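Local coordinates for extracellular ligand-binding receptor (Sphaerobacter thermophilus, PDB 4ZPJ), which probably binds a small solute outside the membrane and delivers it to an ABC transporter, as a zinc-binding member of the leucine-binding protein family, at residues A[190-195]-A[278-283]; A[298-303]-A[397-402]. All coordinates share one frame; numbering follows the deposited sequence.

Contact 1 (A[190-195]-A[278-283]); sequences LGYRRM and SIPLIP
Y192 lays the phenol end of its ring against the pyrrolidine of P280, the rings crossing obliquely. Its OH lies 3.1 Å from P280 CB and 3.6 Å from P280 CG, with CZ close behind, so toward P280 the tip of the tyrosine does the touching. CG of Y192 stands anti to the carbonyl carbon (chi1 -59°), which sends the ring toward 278-283. L190 CB, from the same segment, packs over the centre of one ring face, 3.7 Å above the plane. Near the ring plane, at the edge, the CD1 methyl of I282 approaches Y192 CE2 at 4.4 Å. The same methyl meets the CE methyl of the selenomethionine M195 at 4.4 Å and, more loosely, L190 CD1. I282 reaches them tip first, its CD1 extended away from its own strand (chi2 175°).

No hydrogen bond joins the segments. Strands 194-200 and 281-283 belong to one parallel sheet but are separated by strand 252-256, whose A252 touches both Y192 and M195; A186 of helix 180-188 packs on Y192, M195 and I282. The contact therefore bridges the starts of two strands, and the loops before them, across 252-256, beneath that helix, as in the alpha/beta lobes of periplasmic binding proteins. R193 NH1 hydrogen-bonds to the Y192 carbonyl O from above its plane and to Y187 O, and R193 makes a cation-pi contact with Y187. With methyl tips, a proline ring, and a tyrosine's edge and phenol end as its surfaces, the junction rests on dispersion and hydrophobic burial, and depends on shape more than bond direction.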
ATOM      1  N   LEU A 190      11.756  20.391   5.868  1.00 41.67           N
ATOM      2  CA  LEU A 190      12.198  20.343   7.281  1.00 43.67           C
ATOM      3  C   LEU A 190      13.669  20.690   7.542  1.00 47.44           C
ATOM      4  O   LEU A 190      14.065  20.889   8.710  1.00 50.63           O
ATOM      5  CB  LEU A 190      11.875  18.970   7.917  1.00 41.23           C
ATOM      6  CG  LEU A 190      10.381  18.632   7.899  1.00 40.59           C
ATOM      7  CD1 LEU A 190      10.137  17.171   8.357  1.00 37.40           C
ATOM      8  CD2 LEU A 190       9.578  19.662   8.729  1.00 41.27           C
ATOM      9  N   GLY A 191      14.500  20.736   6.503  1.00 45.42           N
ATOM     10  CA  GLY A 191      15.878  21.139   6.706  1.00 45.90           C
ATOM     11  C   GLY A 191      16.832  20.057   7.160  1.00 47.36           C
ATOM     12  O   GLY A 191      17.982  20.344   7.486  1.00 47.03           O
ATOM     13  N   TYR A 192      16.392  18.802   7.155  1.00 46.99           N
ATOM     14  CA  TYR A 192      17.237  17.719   7.648  1.00 45.25           C
ATOM     15  C   TYR A 192      18.301  17.373   6.629  1.00 44.90           C
ATOM     16  O   TYR A 192      18.055  17.357   5.425  1.00 45.45           O
ATOM     17  CB  TYR A 192      16.383  16.465   7.973  1.00 44.61           C
ATOM     18  CG  TYR A 192      15.302  16.682   9.004  1.00 43.13           C
ATOM     19  CD1 TYR A 192      15.405  17.680   9.999  1.00 46.42           C
ATOM     20  CD2 TYR A 192      14.197  15.859   9.025  1.00 43.35           C
ATOM     21  CE1 TYR A 192      14.381  17.869  10.942  1.00 45.93           C
ATOM     22  CE2 TYR A 192      13.180  16.036   9.940  1.00 44.84           C
ATOM     23  CZ  TYR A 192      13.267  17.030  10.892  1.00 47.26           C
ATOM     24  OH  TYR A 192      12.205  17.148  11.782  1.00 51.76           O
ATOM     25  N   ARG A 193      19.492  17.078   7.110  1.00 46.41           N
ATOM     26  CA  ARG A 193      20.612  16.817   6.226  1.00 47.64           C
ATOM     27  C   ARG A 193      21.203  15.450   6.418  1.00 47.23           C
ATOM     28  O   ARG A 193      21.794  14.899   5.480  1.00 45.72           O
ATOM     29  CB  ARG A 193      21.716  17.886   6.389  1.00 49.96           C
ATOM     30  CG  ARG A 193      21.264  19.275   5.961  1.00 51.88           C
ATOM     31  CD  ARG A 193      20.945  19.284   4.466  1.00 51.17           C
ATOM     32  NE  ARG A 193      20.412  20.554   3.976  1.00 53.09           N
ATOM     33  CZ  ARG A 193      19.120  20.861   3.776  1.00 53.13           C
ATOM     34  NH1 ARG A 193      18.115  20.002   4.033  1.00 48.00           N
ATOM     35  NH2 ARG A 193      18.828  22.065   3.293  1.00 50.34           N
ATOM     36  N   ARG A 194      21.078  14.915   7.625  1.00 47.64           N
ATOM     37  CA  ARG A 194      21.707  13.658   7.991  1.00 49.03           C
ATOM     38  C   ARG A 194      20.656  12.825   8.691  1.00 46.25           C
ATOM     39  O   ARG A 194      20.051  13.293   9.657  1.00 46.58           O
ATOM     40  CB  ARG A 194      22.859  13.990   8.941  1.00 55.76           C
ATOM     41  CG  ARG A 194      24.192  14.325   8.263  1.00 62.35           C
ATOM     42  CD  ARG A 194      25.007  15.483   8.894  1.00 71.57           C
ATOM     43  NE  ARG A 194      25.227  15.491  10.361  1.00 79.62           N
ATOM     44  CZ  ARG A 194      24.573  16.255  11.271  1.00 86.67           C
ATOM     45  NH1 ARG A 194      24.896  16.144  12.558  1.00 83.90           N
ATOM     46  NH2 ARG A 194      23.585  17.115  10.940  1.00 86.87           N
HETATM   47  N   MSE A 195      20.388  11.611   8.241  1.00 43.77           N
HETATM   48  CA  MSE A 195      19.329  10.816   8.892  1.00 42.43           C
HETATM   49  C   MSE A 195      19.767   9.424   9.219  1.00 43.09           C
HETATM   50  O   MSE A 195      20.704   8.926   8.606  1.00 42.01           O
HETATM   51  CB  MSE A 195      18.060  10.779   8.043  1.00 41.00           C
HETATM   52  CG  MSE A 195      17.384  12.150   8.031  1.00 40.10           C
HETATM   53 SE   MSE A 195      15.611  12.179   7.226  0.65 39.86          SE
HETATM   54  CE  MSE A 195      14.760  10.715   8.272  1.00 38.16           C
ATOM     55  N   SER A 278      13.235  14.531  21.785  1.00 60.82           N
ATOM     56  CA  SER A 278      14.563  15.022  21.386  1.00 60.82           C
ATOM     57  C   SER A 278      15.005  14.744  19.957  1.00 58.09           C
ATOM     58  O   SER A 278      15.827  15.474  19.451  1.00 59.48           O
ATOM     59  CB  SER A 278      15.659  14.527  22.360  1.00 60.77           C
ATOM     60  OG  SER A 278      15.545  13.142  22.603  1.00 62.99           O
ATOM     61  N   ILE A 279      14.490  13.698  19.322  1.00 55.10           N
ATOM     62  CA  ILE A 279      14.914  13.309  17.983  1.00 50.60           C
ATOM     63  C   ILE A 279      13.713  13.197  17.030  1.00 46.43           C
ATOM     64  O   ILE A 279      12.871  12.312  17.184  1.00 44.21           O
ATOM     65  CB  ILE A 279      15.663  11.978  18.046  1.00 53.30           C
ATOM     66  CG1 ILE A 279      16.956  12.146  18.827  1.00 56.97           C
ATOM     67  CG2 ILE A 279      16.023  11.480  16.675  1.00 52.90           C
ATOM     68  CD1 ILE A 279      17.482  10.819  19.346  1.00 61.30           C
ATOM     69  N   PRO A 280      13.632  14.100  16.044  1.00 43.32           N
ATOM     70  CA  PRO A 280      12.494  14.030  15.116  1.00 43.35           C
ATOM     71  C   PRO A 280      12.393  12.700  14.433  1.00 39.11           C
ATOM     72  O   PRO A 280      13.392  12.121  14.037  1.00 39.84           O
ATOM     73  CB  PRO A 280      12.788  15.147  14.087  1.00 43.14           C
ATOM     74  CG  PRO A 280      13.670  16.124  14.857  1.00 44.95           C
ATOM     75  CD  PRO A 280      14.510  15.257  15.770  1.00 45.61           C
ATOM     76  N   LEU A 281      11.174  12.240  14.268  1.00 39.00           N
ATOM     77  CA  LEU A 281      10.930  10.928  13.711  1.00 39.30           C
ATOM     78  C   LEU A 281       9.928  11.061  12.583  1.00 39.79           C
ATOM     79  O   LEU A 281       8.907  11.742  12.748  1.00 38.28           O
ATOM     80  CB  LEU A 281      10.368  10.035  14.795  1.00 39.56           C
ATOM     81  CG  LEU A 281       9.758   8.723  14.346  1.00 39.72           C
ATOM     82  CD1 LEU A 281      10.812   7.825  13.751  1.00 40.58           C
ATOM     83  CD2 LEU A 281       9.112   8.062  15.539  1.00 40.88           C
ATOM     84  N   ILE A 282      10.214  10.396  11.451  1.00 37.98           N
ATOM     85  CA  ILE A 282       9.287  10.304  10.359  1.00 36.07           C
ATOM     86  C   ILE A 282       8.923   8.839  10.298  1.00 39.03           C
ATOM     87  O   ILE A 282       9.755   7.983   9.933  1.00 38.53           O
ATOM     88  CB  ILE A 282       9.904  10.761   9.038  1.00 36.15           C
ATOM     89  CG1 ILE A 282      10.204  12.254   9.107  1.00 38.33           C
ATOM     90  CG2 ILE A 282       8.994  10.394   7.883  1.00 33.43           C
ATOM     91  CD1 ILE A 282      10.916  12.810   7.914  1.00 38.50           C
ATOM     92  N   PRO A 283       7.700   8.524  10.719  1.00 38.70           N
ATOM     93  CA  PRO A 283       7.230   7.190  10.584  1.00 37.33           C
ATOM     94  C   PRO A 283       6.837   6.923   9.183  1.00 37.13           C
ATOM     95  O   PRO A 283       6.457   7.829   8.440  1.00 34.79           O
ATOM     96  CB  PRO A 283       5.953   7.146  11.421  1.00 38.65           C
ATOM     97  CG  PRO A 283       5.776   8.472  12.031  1.00 39.12           C
ATOM     98  CD  PRO A 283       6.681   9.425  11.281  1.00 39.58           C
TER

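Contact 2 (A[298-303]-A[397-402]); sequences DAALGL and CRVEQL
V399 points its CB straight at the turn formed by 300-303, and CB lies 3.3 Å from A300 O. Beyond it both methyls flank A300 O, CG1 standing anti to the backbone N (chi1 179°), and CG2 also reaches A300 CB at 4.0 Å. The backbone of V399 grips the same type II turn twice. G302 N donates to V399 O at 2.9 Å, nearly straight at 172°, and V399 N donates to L303 O at 3.2 Å; both bonds lie in the planes of their acceptor carbonyls. L303 O also receives a CA-H...O contact from R398 CA. G302 has a positive phi, as the third position of a type II turn requires. Over it run CG and CD of R398, CD 3.4 Å from G302 O, before the chain bends at chi3 and its guanidinium pairs with E400 OE2. L301 turns its CD1 back to Q401 N at 3.5 Å. The two V399 backbone bonds lead into the antiparallel pairing of strand 304-307 with 390-401, continued by C397 with S305. Main-chain polarity, directional and in plane, thus sets the register, with apolar side-chain packing filling in around it.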
ATOM      1  N   ASP A 298      -1.273   9.143  21.162  1.00 51.90           N
ATOM      2  CA  ASP A 298      -0.527  10.212  21.670  1.00 54.60           C
ATOM      3  C   ASP A 298       0.946  10.094  21.198  1.00 49.68           C
ATOM      4  O   ASP A 298       1.613  11.098  20.965  1.00 49.70           O
ATOM      5  CB  ASP A 298      -0.738  10.144  23.190  1.00 61.78           C
ATOM      6  CG  ASP A 298       0.063  11.129  23.929  1.00 67.31           C
ATOM      7  OD1 ASP A 298       0.054  12.329  23.574  1.00 70.29           O
ATOM      8  OD2 ASP A 298       0.714  10.661  24.875  1.00 80.12           O
ATOM      9  N   ALA A 299       1.423   8.882  20.957  1.00 45.12           N
ATOM     10  CA  ALA A 299       2.843   8.687  20.633  1.00 45.64           C
ATOM     11  C   ALA A 299       3.168   9.210  19.258  1.00 42.32           C
ATOM     12  O   ALA A 299       4.233   9.682  19.020  1.00 43.54           O
ATOM     13  CB  ALA A 299       3.264   7.231  20.810  1.00 45.69           C
ATOM     14  N   ALA A 300       2.210   9.243  18.368  1.00 43.55           N
ATOM     15  CA  ALA A 300       2.494   9.738  17.036  1.00 40.99           C
ATOM     16  C   ALA A 300       2.039  11.178  16.826  1.00 41.17           C
ATOM     17  O   ALA A 300       2.154  11.673  15.748  1.00 40.44           O
ATOM     18  CB  ALA A 300       1.857   8.836  16.006  1.00 42.82           C
ATOM     19  N   LEU A 301       1.562  11.873  17.848  1.00 42.63           N
ATOM     20  CA  LEU A 301       1.059  13.238  17.634  1.00 40.84           C
ATOM     21  C   LEU A 301       2.108  14.181  17.082  1.00 39.86           C
ATOM     22  O   LEU A 301       3.195  14.287  17.654  1.00 38.42           O
ATOM     23  CB  LEU A 301       0.493  13.774  18.923  1.00 45.13           C
ATOM     24  CG  LEU A 301      -0.446  14.966  19.012  1.00 50.45           C
ATOM     25  CD1 LEU A 301      -1.687  14.810  18.145  1.00 51.20           C
ATOM     26  CD2 LEU A 301      -0.864  15.152  20.480  1.00 53.33           C
ATOM     27  N   GLY A 302       1.799  14.866  15.965  1.00 35.77           N
ATOM     28  CA  GLY A 302       2.755  15.801  15.358  1.00 36.12           C
ATOM     29  C   GLY A 302       3.766  15.225  14.362  1.00 35.86           C
ATOM     30  O   GLY A 302       4.429  15.959  13.670  1.00 37.45           O
ATOM     31  N   LEU A 303       3.838  13.907  14.262  1.00 36.14           N
ATOM     32  CA  LEU A 303       4.693  13.195  13.359  1.00 35.46           C
ATOM     33  C   LEU A 303       4.197  13.320  11.932  1.00 37.11           C
ATOM     34  O   LEU A 303       3.029  13.169  11.635  1.00 36.42           O
ATOM     35  CB  LEU A 303       4.765  11.689  13.771  1.00 38.79           C
ATOM     36  CG  LEU A 303       5.904  11.284  14.725  1.00 41.51           C
ATOM     37  CD1 LEU A 303       6.290  12.410  15.671  1.00 44.79           C
ATOM     38  CD2 LEU A 303       5.722   9.974  15.457  1.00 43.49           C
ATOM     39  N   CYS A 397       1.226  13.610   5.382  1.00 36.56           N
ATOM     40  CA  CYS A 397       0.319  13.804   6.458  1.00 37.50           C
ATOM     41  C   CYS A 397       0.987  14.005   7.818  1.00 38.41           C
ATOM     42  O   CYS A 397       2.175  13.716   8.021  1.00 38.14           O
ATOM     43  CB  CYS A 397      -0.557  12.598   6.549  1.00 37.73           C
ATOM     44  SG  CYS A 397      -1.667  12.434   5.156  1.00 38.96           S
ATOM     45  N   ARG A 398       0.194  14.505   8.741  1.00 35.28           N
ATOM     46  CA  ARG A 398       0.601  14.625  10.109  1.00 37.85           C
ATOM     47  C   ARG A 398      -0.525  14.115  10.966  1.00 37.06           C
ATOM     48  O   ARG A 398      -1.723  14.413  10.674  1.00 33.76           O
ATOM     49  CB  ARG A 398       0.855  16.077  10.453  1.00 41.73           C
ATOM     50  CG  ARG A 398       1.441  16.210  11.843  1.00 47.23           C
ATOM     51  CD  ARG A 398       1.916  17.642  12.085  1.00 49.76           C
ATOM     52  NE  ARG A 398       0.839  18.603  11.880  1.00 53.18           N
ATOM     53  CZ  ARG A 398       1.002  19.925  11.877  1.00 56.30           C
ATOM     54  NH1 ARG A 398       2.208  20.421  12.078  1.00 55.68           N
ATOM     55  NH2 ARG A 398      -0.051  20.745  11.680  1.00 55.08           N
ATOM     56  N   VAL A 399      -0.152  13.363  12.014  1.00 32.92           N
ATOM     57  CA  VAL A 399      -1.111  12.896  12.997  1.00 32.06           C
ATOM     58  C   VAL A 399      -1.526  14.008  13.896  1.00 33.18           C
ATOM     59  O   VAL A 399      -0.690  14.635  14.550  1.00 37.37           O
ATOM     60  CB  VAL A 399      -0.524  11.812  13.896  1.00 33.49           C
ATOM     61  CG1 VAL A 399      -1.557  11.388  14.925  1.00 32.92           C
ATOM     62  CG2 VAL A 399      -0.070  10.627  13.041  1.00 33.06           C
ATOM     63  N   GLU A 400      -2.823  14.207  13.991  1.00 33.89           N
ATOM     64  CA  GLU A 400      -3.405  15.231  14.854  1.00 37.45           C
ATOM     65  C   GLU A 400      -4.505  14.599  15.660  1.00 36.99           C
ATOM     66  O   GLU A 400      -4.905  13.452  15.417  1.00 35.28           O
ATOM     67  CB  GLU A 400      -3.929  16.403  14.060  1.00 38.61           C
ATOM     68  CG  GLU A 400      -2.845  16.996  13.182  1.00 41.36           C
ATOM     69  CD  GLU A 400      -3.301  18.277  12.522  1.00 46.36           C
ATOM     70  OE1 GLU A 400      -4.431  18.742  12.840  1.00 49.32           O
ATOM     71  OE2 GLU A 400      -2.530  18.798  11.689  1.00 49.72           O
ATOM     72  N   GLN A 401      -4.881  15.310  16.713  1.00 38.54           N
ATOM     73  CA  GLN A 401      -6.013  14.942  17.556  1.00 40.01           C
ATOM     74  C   GLN A 401      -7.150  15.943  17.337  1.00 39.29           C
ATOM     75  O   GLN A 401      -6.951  17.131  17.466  1.00 35.54           O
ATOM     76  CB  GLN A 401      -5.648  14.970  19.018  1.00 40.57           C
ATOM     77  CG  GLN A 401      -6.745  14.312  19.862  1.00 42.55           C
ATOM     78  CD  GLN A 401      -6.288  13.994  21.288  1.00 42.62           C
ATOM     79  OE1 GLN A 401      -5.519  14.746  21.901  1.00 43.71           O
ATOM     80  NE2 GLN A 401      -6.767  12.860  21.816  1.00 44.05           N
ATOM     81  N   LEU A 402      -8.325  15.404  17.018  1.00 39.07           N
ATOM     82  CA  LEU A 402      -9.535  16.156  16.853  1.00 39.80           C
ATOM     83  C   LEU A 402     -10.214  16.513  18.195  1.00 40.59           C
ATOM     84  O   LEU A 402      -9.867  16.007  19.274  1.00 41.03           O
ATOM     85  CB  LEU A 402     -10.495  15.373  15.983  1.00 40.61           C
ATOM     86  CG  LEU A 402      -9.964  14.904  14.652  1.00 41.17           C
ATOM     87  CD1 LEU A 402     -11.075  14.384  13.767  1.00 45.43           C
ATOM     88  CD2 LEU A 402      -9.249  16.022  13.924  1.00 42.02           C
TER

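Both contacts hold parts of the same lobe, and meet through L303, whose side chain packs on L281 O and P283 CG. Strand 281-283 thus offers one side to each: I282 faces contact 1, while L281 points away from it, toward helix 261-272 and L303. Contact 1 joins two non-adjacent strands and the loops that lead into them through side chains alone, its inner end buried and its tyrosine end partly exposed. Contact 2 sets a turn, just before strand 304-307, against a strand of the antiparallel sheet by backbone bonds, and a salt bridge within 397-402 lies alongside. Neither is wholly core: each has buried apolar residues, A300 and V399 in one, M195 and I282 in the other.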